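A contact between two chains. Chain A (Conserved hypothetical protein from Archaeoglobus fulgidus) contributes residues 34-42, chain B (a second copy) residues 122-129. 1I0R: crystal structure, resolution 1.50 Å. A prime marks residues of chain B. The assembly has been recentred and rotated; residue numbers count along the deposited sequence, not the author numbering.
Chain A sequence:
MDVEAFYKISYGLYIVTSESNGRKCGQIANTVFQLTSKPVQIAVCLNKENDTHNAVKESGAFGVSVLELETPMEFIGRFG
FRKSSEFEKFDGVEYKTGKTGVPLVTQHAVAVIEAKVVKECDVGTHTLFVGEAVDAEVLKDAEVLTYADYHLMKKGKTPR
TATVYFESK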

ATOM      1  N   GLN A  34      -1.791  -5.955  -2.312  1.00 13.32           N
ATOM      2  CA  GLN A  34      -1.806  -7.057  -3.277  1.00 14.86           C
ATOM      3  C   GLN A  34      -0.833  -6.675  -4.408  1.00 15.09           C
ATOM      4  O   GLN A  34      -0.826  -5.532  -4.866  1.00 16.52           O
ATOM      5  CB  GLN A  34      -3.198  -7.232  -3.863  1.00 15.55           C
ATOM      6  CG  GLN A  34      -3.241  -8.342  -4.914  1.00 16.27           C
ATOM      7  CD  GLN A  34      -4.665  -8.708  -5.341  1.00 18.60           C
ATOM      8  OE1 GLN A  34      -5.658  -8.128  -4.884  1.00 18.86           O
ATOM      9  NE2 GLN A  34      -4.766  -9.697  -6.231  1.00 18.79           N
ATOM     10  N   LEU A  35      -0.010  -7.622  -4.842  1.00 15.58           N
ATOM     11  CA  LEU A  35       0.942  -7.340  -5.923  1.00 16.44           C
ATOM     12  C   LEU A  35       0.505  -7.872  -7.264  1.00 17.09           C
ATOM     13  O   LEU A  35       0.702  -7.208  -8.289  1.00 17.64           O
ATOM     14  CB  LEU A  35       2.319  -7.932  -5.614  1.00 17.34           C
ATOM     15  CG  LEU A  35       3.016  -7.351  -4.387  1.00 18.18           C
ATOM     16  CD1 LEU A  35       4.481  -7.655  -4.396  1.00 20.04           C
ATOM     17  CD2 LEU A  35       2.856  -5.856  -4.430  1.00 20.17           C
ATOM     18  N   THR A  36      -0.084  -9.067  -7.266  1.00 17.26           N
ATOM     19  CA  THR A  36      -0.510  -9.729  -8.508  1.00 17.81           C
ATOM     20  C   THR A  36      -1.823 -10.474  -8.350  1.00 18.81           C
ATOM     21  O   THR A  36      -2.281 -10.726  -7.225  1.00 17.93           O
ATOM     22  CB  THR A  36       0.534 -10.798  -8.948  1.00 17.91           C
ATOM     23  OG1 THR A  36       0.602 -11.816  -7.945  1.00 17.83           O
ATOM     24  CG2 THR A  36       1.929 -10.184  -9.132  1.00 18.30           C
ATOM     25  N   SER A  37      -2.420 -10.869  -9.481  1.00 19.99           N
ATOM     26  CA  SER A  37      -3.663 -11.647  -9.447  1.00 21.70           C
ATOM     27  C   SER A  37      -3.472 -13.072  -9.985  1.00 21.80           C
ATOM     28  O   SER A  37      -4.266 -13.955  -9.701  1.00 22.86           O
ATOM     29  CB  SER A  37      -4.796 -10.934 -10.206  1.00 21.99           C
ATOM     30  OG  SER A  37      -4.421 -10.633 -11.541  1.00 24.45           O
ATOM     31  N   LYS A  38      -2.404 -13.297 -10.741  1.00 22.50           N
ATOM     32  CA  LYS A  38      -2.122 -14.627 -11.280  1.00 22.70           C
ATOM     33  C   LYS A  38      -0.758 -15.152 -10.861  1.00 21.62           C
ATOM     34  O   LYS A  38       0.239 -14.926 -11.556  1.00 22.65           O
ATOM     35  CB  LYS A  38      -2.209 -14.598 -12.816  1.00 24.52           C
ATOM     36  CG  LYS A  38      -3.614 -14.363 -13.334  1.00 27.32           C
ATOM     37  CD  LYS A  38      -3.648 -14.408 -14.854  1.00 29.90           C
ATOM     38  CE  LYS A  38      -5.031 -14.089 -15.381  1.00 30.91           C
ATOM     39  NZ  LYS A  38      -4.996 -14.041 -16.867  1.00 32.64           N
ATOM     40  N   PRO A  39      -0.670 -15.829  -9.698  1.00 20.25           N
ATOM     41  CA  PRO A  39      -1.729 -16.150  -8.730  1.00 19.25           C
ATOM     42  C   PRO A  39      -1.890 -14.936  -7.794  1.00 18.66           C
ATOM     43  O   PRO A  39      -1.180 -13.944  -7.946  1.00 17.77           O
ATOM     44  CB  PRO A  39      -1.161 -17.357  -8.003  1.00 20.28           C
ATOM     45  CG  PRO A  39       0.308 -17.047  -7.932  1.00 20.06           C
ATOM     46  CD  PRO A  39       0.641 -16.326  -9.238  1.00 20.19           C
ATOM     47  N   VAL A  40      -2.821 -14.995  -6.851  1.00 18.14           N
ATOM     48  CA  VAL A  40      -2.975 -13.860  -5.950  1.00 17.35           C
ATOM     49  C   VAL A  40      -1.812 -13.843  -4.970  1.00 16.13           C
ATOM     50  O   VAL A  40      -1.595 -14.804  -4.235  1.00 16.12           O
ATOM     51  CB  VAL A  40      -4.315 -13.926  -5.163  1.00 18.31           C
ATOM     52  CG1 VAL A  40      -4.344 -12.800  -4.117  1.00 18.77           C
ATOM     53  CG2 VAL A  40      -5.477 -13.801  -6.119  1.00 18.97           C
ATOM     54  N   GLN A  41      -1.061 -12.742  -4.974  1.00 14.90           N
ATOM     55  CA  GLN A  41       0.081 -12.576  -4.078  1.00 14.35           C
ATOM     56  C   GLN A  41      -0.082 -11.276  -3.322  1.00 14.31           C
ATOM     57  O   GLN A  41      -0.445 -10.234  -3.901  1.00 14.30           O
ATOM     58  CB  GLN A  41       1.403 -12.575  -4.857  1.00 14.80           C
ATOM     59  CG  GLN A  41       1.664 -13.912  -5.530  1.00 16.00           C
ATOM     60  CD  GLN A  41       2.966 -13.973  -6.322  1.00 16.94           C
ATOM     61  OE1 GLN A  41       3.154 -13.246  -7.304  1.00 19.18           O
ATOM     62  NE2 GLN A  41       3.860 -14.853  -5.913  1.00 17.87           N
ATOM     63  N   ILE A  42       0.180 -11.362  -2.025  1.00 14.15           N
ATOM     64  CA  ILE A  42       0.069 -10.220  -1.115  1.00 14.85           C
ATOM     65  C   ILE A  42       1.433  -9.947  -0.483  1.00 14.04           C
ATOM     66  O   ILE A  42       2.152 -10.855  -0.063  1.00 14.42           O
ATOM     67  CB  ILE A  42      -0.895 -10.546   0.071  1.00 15.82           C
ATOM     68  CG1 ILE A  42      -2.250 -11.034  -0.432  1.00 18.17           C
ATOM     69  CG2 ILE A  42      -1.090  -9.314   0.972  1.00 17.28           C
ATOM     70  CD1 ILE A  42      -3.018 -10.045  -1.250  1.00 19.14           C
TER
ATOM     71  N   ASP B 122      11.252  -9.386  -8.520  1.00 22.76           N
ATOM     72  CA  ASP B 122      10.422  -9.970  -9.563  1.00 22.24           C
ATOM     73  C   ASP B 122       9.353 -10.876  -8.958  1.00 21.40           C
ATOM     74  O   ASP B 122       9.687 -11.859  -8.293  1.00 21.21           O
ATOM     75  CB  ASP B 122      11.297 -10.777 -10.513  1.00 23.58           C
ATOM     76  CG  ASP B 122      10.560 -11.196 -11.765  1.00 25.06           C
ATOM     77  OD1 ASP B 122       9.505 -11.862 -11.683  1.00 25.52           O
ATOM     78  OD2 ASP B 122      11.057 -10.847 -12.864  1.00 28.46           O
ATOM     79  N   VAL B 123       8.077 -10.555  -9.182  1.00 20.19           N
ATOM     80  CA  VAL B 123       7.002 -11.370  -8.628  1.00 20.28           C
ATOM     81  C   VAL B 123       6.117 -12.055  -9.663  1.00 19.80           C
ATOM     82  O   VAL B 123       4.944 -12.335  -9.422  1.00 20.52           O
ATOM     83  CB  VAL B 123       6.137 -10.561  -7.622  1.00 19.66           C
ATOM     84  CG1 VAL B 123       7.016 -10.161  -6.418  1.00 19.42           C
ATOM     85  CG2 VAL B 123       5.553  -9.315  -8.295  1.00 19.64           C
ATOM     86  N   GLY B 124       6.705 -12.329 -10.826  1.00 20.13           N
ATOM     87  CA  GLY B 124       5.993 -13.033 -11.880  1.00 20.73           C
ATOM     88  C   GLY B 124       5.477 -12.146 -12.995  1.00 20.76           C
ATOM     89  O   GLY B 124       6.211 -11.769 -13.927  1.00 21.58           O
ATOM     90  N   THR B 125       4.204 -11.803 -12.906  1.00 20.15           N
ATOM     91  CA  THR B 125       3.573 -10.949 -13.901  1.00 19.98           C
ATOM     92  C   THR B 125       3.947  -9.485 -13.762  1.00 20.14           C
ATOM     93  O   THR B 125       3.715  -8.690 -14.674  1.00 20.96           O
ATOM     94  CB  THR B 125       2.058 -11.056 -13.806  1.00 20.58           C
ATOM     95  OG1 THR B 125       1.655 -10.784 -12.456  1.00 19.79           O
ATOM     96  CG2 THR B 125       1.611 -12.467 -14.128  1.00 21.02           C
ATOM     97  N   HIS B 126       4.513  -9.138 -12.612  1.00 19.20           N
ATOM     98  CA  HIS B 126       4.888  -7.753 -12.297  1.00 18.81           C
ATOM     99  C   HIS B 126       6.272  -7.705 -11.683  1.00 18.51           C
ATOM    100  O   HIS B 126       6.828  -8.726 -11.267  1.00 18.81           O
ATOM    101  CB  HIS B 126       3.948  -7.173 -11.222  1.00 18.53           C
ATOM    102  CG  HIS B 126       2.521  -7.067 -11.634  1.00 18.56           C
ATOM    103  ND1 HIS B 126       1.820  -5.880 -11.577  1.00 19.94           N
ATOM    104  CD2 HIS B 126       1.641  -8.007 -12.054  1.00 18.84           C
ATOM    105  CE1 HIS B 126       0.567  -6.095 -11.944  1.00 18.81           C
ATOM    106  NE2 HIS B 126       0.434  -7.376 -12.237  1.00 20.74           N
ATOM    107  N   THR B 127       6.818  -6.496 -11.603  1.00 18.35           N
ATOM    108  CA  THR B 127       8.092  -6.270 -10.935  1.00 18.16           C
ATOM    109  C   THR B 127       7.821  -5.219  -9.855  1.00 17.99           C
ATOM    110  O   THR B 127       7.140  -4.215 -10.120  1.00 17.49           O
ATOM    111  CB  THR B 127       9.196  -5.694 -11.866  1.00 18.40           C
ATOM    112  OG1 THR B 127       9.453  -6.624 -12.922  1.00 20.17           O
ATOM    113  CG2 THR B 127      10.486  -5.476 -11.086  1.00 18.98           C
ATOM    114  N   LEU B 128       8.298  -5.468  -8.637  1.00 17.29           N
ATOM    115  CA  LEU B 128       8.168  -4.474  -7.588  1.00 17.67           C
ATOM    116  C   LEU B 128       9.518  -3.737  -7.573  1.00 17.38           C
ATOM    117  O   LEU B 128      10.570  -4.333  -7.310  1.00 17.36           O
ATOM    118  CB  LEU B 128       7.908  -5.142  -6.226  1.00 19.78           C
ATOM    119  CG  LEU B 128       7.594  -4.173  -5.078  1.00 20.97           C
ATOM    120  CD1 LEU B 128       6.242  -3.574  -5.230  1.00 22.77           C
ATOM    121  CD2 LEU B 128       7.645  -4.901  -3.769  1.00 23.90           C
ATOM    122  N   PHE B 129       9.502  -2.442  -7.897  1.00 16.50           N
ATOM    123  CA  PHE B 129      10.735  -1.666  -7.917  1.00 17.11           C
ATOM    124  C   PHE B 129      10.887  -0.964  -6.589  1.00 17.24           C
ATOM    125  O   PHE B 129       9.940  -0.344  -6.129  1.00 18.56           O
ATOM    126  CB  PHE B 129      10.698  -0.597  -9.036  1.00 17.77           C
ATOM    127  CG  PHE B 129      10.659  -1.173 -10.423  1.00 18.55           C
ATOM    128  CD1 PHE B 129       9.445  -1.356 -11.084  1.00 19.23           C
ATOM    129  CD2 PHE B 129      11.842  -1.552 -11.051  1.00 19.35           C
ATOM    130  CE1 PHE B 129       9.402  -1.916 -12.382  1.00 19.83           C
ATOM    131  CE2 PHE B 129      11.820  -2.113 -12.339  1.00 19.39           C
ATOM    132  CZ  PHE B 129      10.605  -2.294 -13.001  1.00 19.66           C
TER
HETATM  133  O   HOH W   1      -1.111 -10.850 -12.076  1.00 20.85           O
HETATM  134  O   HOH W   2       2.692 -13.551 -10.916  1.00 26.18           O

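This contact between two copies of one protein shows how a small apolar patch and a pair of bridging waters can join two stretches of strand and loop whose direct polar pairing is sparse. The two stretches together bury 349 Å², and strands 34-36 and 126-129 cross obliquely, their axes no nearer than 7.8 Å, too far apart to pair as neighbours in a sheet.

The apolar part centres on Leu35, whose CB points sideways while the end of its side chain comes nearer to the partner. The fork of the leucine reaches two residues: CD1 lies 4.1 Å from CG1 of Val123′, and CD2 lies 4.2 Å from CD1 of Leu128′. Thr36 adds its methyl to this surface. With chi1 in the p well, CG2 faces chain B, 3.8 Å from CG2 of Val123′ and 3.4 Å from OG1 of Thr125′, whereas OG1 donates a hydrogen bond to O of Pro39 at 2.8 Å, within its own chain. A threonine can thus present carbon to a partner while its hydroxyl is satisfied at home. Beside it, O of Leu35 sits over one face of the His126′ ring.

Two waters bridge the stretches, linking backbone groups of both chains and the hydroxyl of Thr125′. Water 2 donates to O of Lys38 (2.9 Å) and to O of Val123′ (3.0 Å) and accepts from N of Thr125′ (3.0 Å), tying the two main chains together. Water 1 accepts from N of Ser37 at 2.9 Å and is hydrogen-bonded to OG1 of Thr125′ at 2.8 Å.

The turn of chain B is itself braced: N of Val123′ donates to O of His126′ at 3.0 Å. At its bend, Gly124′ adopts backbone angles at which a CB would be jammed against the preceding carbonyl oxygen, a local demand for glycine.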